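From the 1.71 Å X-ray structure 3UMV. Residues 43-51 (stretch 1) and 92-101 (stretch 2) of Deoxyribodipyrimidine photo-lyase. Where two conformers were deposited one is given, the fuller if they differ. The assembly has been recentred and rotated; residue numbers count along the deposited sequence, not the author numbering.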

# COMPACT_ATOMS: atom_id res chain seq x y z
N TRP A 43 -17.56 -1.97 4.98
CA TRP A 43 -16.45 -2.66 5.61
C TRP A 43 -15.16 -2.02 5.09
O TRP A 43 -14.71 -2.32 3.99
CB TRP A 43 -16.51 -4.16 5.31
CG TRP A 43 -15.30 -4.94 5.78
CD1 TRP A 43 -14.33 -4.51 6.64
CD2 TRP A 43 -14.92 -6.27 5.38
NE1 TRP A 43 -13.39 -5.50 6.82
CE2 TRP A 43 -13.73 -6.59 6.05
CE3 TRP A 43 -15.49 -7.23 4.52
CZ2 TRP A 43 -13.07 -7.82 5.90
CZ3 TRP A 43 -14.83 -8.47 4.37
CH2 TRP A 43 -13.64 -8.74 5.06
N MET A 44 -14.62 -1.10 5.88
CA MET A 44 -13.38 -0.41 5.56
C MET A 44 -12.19 -1.32 5.84
O MET A 44 -12.09 -1.87 6.94
CB MET A 44 -13.28 0.83 6.44
CG MET A 44 -12.01 1.66 6.23
SD MET A 44 -11.97 3.02 7.41
CE MET A 44 -13.04 4.23 6.64
N LEU A 45 -11.29 -1.47 4.88
CA LEU A 45 -10.07 -2.21 5.11
C LEU A 45 -8.86 -1.51 4.53
O LEU A 45 -7.99 -1.07 5.27
CB LEU A 45 -10.18 -3.65 4.60
CG LEU A 45 -9.08 -4.59 5.08
CD1 LEU A 45 -9.63 -6.02 5.11
CD2 LEU A 45 -7.82 -4.49 4.20
N ARG A 46 -8.80 -1.40 3.20
CA ARG A 46 -7.64 -0.77 2.57
C ARG A 46 -7.66 0.75 2.64
O ARG A 46 -6.61 1.38 2.70
CB ARG A 46 -7.47 -1.22 1.13
CG ARG A 46 -6.08 -0.92 0.56
CD ARG A 46 -6.01 -1.34 -0.88
NE ARG A 46 -4.66 -1.26 -1.42
CZ ARG A 46 -4.38 -1.61 -2.67
NH1 ARG A 46 -5.35 -2.04 -3.46
NH2 ARG A 46 -3.14 -1.53 -3.12
N ASP A 47 -8.85 1.34 2.63
CA ASP A 47 -8.91 2.79 2.46
C ASP A 47 -9.40 3.49 3.72
O ASP A 47 -10.58 3.80 3.88
CB ASP A 47 -9.74 3.13 1.22
CG ASP A 47 -9.11 2.57 -0.06
OD1 ASP A 47 -9.56 1.52 -0.53
OD2 ASP A 47 -8.11 3.16 -0.55
N GLN A 48 -8.45 3.71 4.63
CA GLN A 48 -8.71 4.19 5.97
C GLN A 48 -8.82 5.71 6.03
O GLN A 48 -7.96 6.40 6.61
CB GLN A 48 -7.66 3.64 6.92
CG GLN A 48 -7.67 2.12 6.95
CD GLN A 48 -6.36 1.51 7.38
OE1 GLN A 48 -5.62 2.09 8.19
NE2 GLN A 48 -6.06 0.33 6.86
N ARG A 49 -9.89 6.21 5.42
CA ARG A 49 -10.18 7.64 5.29
C ARG A 49 -11.66 7.83 4.97
O ARG A 49 -12.30 6.95 4.39
CB ARG A 49 -9.33 8.27 4.18
CG ARG A 49 -9.76 7.88 2.77
CD ARG A 49 -8.79 8.40 1.69
NE ARG A 49 -9.22 7.89 0.39
CZ ARG A 49 -8.86 6.72 -0.13
NH1 ARG A 49 -7.98 5.94 0.51
NH2 ARG A 49 -9.36 6.34 -1.29
N LEU A 50 -12.19 8.98 5.37
CA LEU A 50 -13.58 9.33 5.04
C LEU A 50 -13.65 10.18 3.77
O LEU A 50 -14.63 10.09 3.04
CB LEU A 50 -14.24 10.05 6.21
CG LEU A 50 -14.19 9.26 7.52
CD1 LEU A 50 -14.75 10.09 8.68
CD2 LEU A 50 -14.93 7.94 7.36
N ALA A 51 -12.62 10.98 3.49
CA ALA A 51 -12.66 11.82 2.31
C ALA A 51 -12.20 11.06 1.09
O ALA A 51 -11.42 10.10 1.20
CB ALA A 51 -11.80 13.08 2.51
N PHE A 92 0.96 2.87 13.70
CA PHE A 92 0.58 3.85 12.67
C PHE A 92 -0.88 3.66 12.24
O PHE A 92 -1.64 4.63 12.12
CB PHE A 92 1.50 3.72 11.46
CG PHE A 92 1.55 4.95 10.58
CD1 PHE A 92 2.42 5.99 10.87
CD2 PHE A 92 0.74 5.06 9.45
CE1 PHE A 92 2.48 7.13 10.07
CE2 PHE A 92 0.79 6.17 8.64
CZ PHE A 92 1.66 7.21 8.94
N LEU A 93 -1.28 2.41 12.00
CA LEU A 93 -2.64 2.13 11.57
C LEU A 93 -3.61 2.56 12.67
O LEU A 93 -4.58 3.27 12.41
CB LEU A 93 -2.82 0.64 11.26
CG LEU A 93 -4.22 0.18 10.83
CD1 LEU A 93 -4.10 -1.11 10.06
CD2 LEU A 93 -5.15 0.01 12.02
N LEU A 94 -3.35 2.13 13.90
CA LEU A 94 -4.31 2.39 14.97
C LEU A 94 -4.40 3.86 15.36
O LEU A 94 -5.49 4.36 15.66
CB LEU A 94 -4.03 1.52 16.20
CG LEU A 94 -4.38 0.04 16.02
CD1 LEU A 94 -3.76 -0.76 17.15
CD2 LEU A 94 -5.90 -0.17 15.97
N ARG A 95 -3.27 4.56 15.40
CA ARG A 95 -3.32 5.98 15.70
C ARG A 95 -4.06 6.73 14.58
O ARG A 95 -4.77 7.69 14.85
CB ARG A 95 -1.92 6.55 15.94
CG ARG A 95 -1.18 5.85 17.06
CD ARG A 95 0.08 6.60 17.50
NE ARG A 95 0.87 5.78 18.41
CZ ARG A 95 0.64 5.66 19.72
NH1 ARG A 95 -0.36 6.32 20.29
NH2 ARG A 95 1.41 4.88 20.46
N GLY A 96 -3.90 6.26 13.35
CA GLY A 96 -4.68 6.80 12.23
C GLY A 96 -6.17 6.56 12.37
O GLY A 96 -6.99 7.45 12.09
N LEU A 97 -6.54 5.36 12.81
CA LEU A 97 -7.94 4.99 12.98
C LEU A 97 -8.58 5.73 14.15
O LEU A 97 -9.77 6.02 14.12
CB LEU A 97 -8.09 3.48 13.17
CG LEU A 97 -8.17 2.57 11.96
CD1 LEU A 97 -8.69 1.20 12.40
CD2 LEU A 97 -9.07 3.17 10.89
N ARG A 98 -7.78 6.03 15.18
CA ARG A 98 -8.27 6.82 16.31
C ARG A 98 -8.75 8.20 15.83
O ARG A 98 -9.79 8.69 16.27
CB ARG A 98 -7.17 6.97 17.36
CG ARG A 98 -7.50 7.89 18.51
CD ARG A 98 -6.34 7.93 19.48
NE ARG A 98 -6.78 8.22 20.84
CZ ARG A 98 -6.02 8.01 21.90
NH1 ARG A 98 -6.48 8.28 23.12
NH2 ARG A 98 -4.80 7.51 21.73
N ARG A 99 -7.97 8.82 14.95
CA ARG A 99 -8.32 10.10 14.35
C ARG A 99 -9.57 9.98 13.50
O ARG A 99 -10.49 10.81 13.59
CB ARG A 99 -7.16 10.62 13.49
CG ARG A 99 -5.91 11.00 14.28
CD ARG A 99 -6.20 12.12 15.27
NE ARG A 99 -6.90 13.23 14.63
CZ ARG A 99 -6.29 14.29 14.10
NH1 ARG A 99 -4.97 14.39 14.14
NH2 ARG A 99 -7.02 15.24 13.53
N LEU A 100 -9.62 8.95 12.67
CA LEU A 100 -10.77 8.70 11.80
C LEU A 100 -12.06 8.50 12.59
O LEU A 100 -13.12 9.03 12.24
CB LEU A 100 -10.49 7.50 10.89
CG LEU A 100 -11.53 7.16 9.82
CD1 LEU A 100 -10.91 6.46 8.61
CD2 LEU A 100 -12.61 6.29 10.41
N ALA A 101 -11.97 7.74 13.68
CA ALA A 101 -13.11 7.50 14.54
C ALA A 101 -13.64 8.82 15.09
O ALA A 101 -14.85 9.01 15.21
CB ALA A 101 -12.75 6.53 15.66
O HOH W 1 -7.41 6.39 9.30

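No direct hydrogen bond joins the loop to the helix; the polar link is a single water, which donates to Gln48 O (2.7 Å from the water O) and, more weakly, to Gly96 O (3.0 Å). The rest is close packing, with 287 Å² buried over both sides. Leu100 is the centre of it. Its CA-to-CB bond points toward the loop, and with chi1 t its CD1 reaches the backbone between Gln48 and Arg49, 3.4 Å from both Gln48 C and Arg49 N. Met44 is extended through chi1 and chi2 (both t) and turns at chi3 (m), placing its CE 3.7 Å from Leu100 CD1, while Leu100 CG meets Leu50 CG at 4.1 Å. Flexible, apolar methionine and branched leucine suit this buried, apolar contact. Gln48 also packs on the preceding turns of the helix: its CB is 4.2 Å from Leu97 CD2, and its OE1 is 3.5 Å from Leu93 CG, a van der Waals contact. The amide is anchored within its own loop by NE2 donating to Leu45 O (2.9 Å, 169°), so NE2 is satisfied while CB and OE1 pack against leucines. The CA-to-CB bond of Arg49 points away from the helix; its NH1 forms a salt bridge with Asp47 OD2 (3.0 Å), and neither charged side chain packs on the helix.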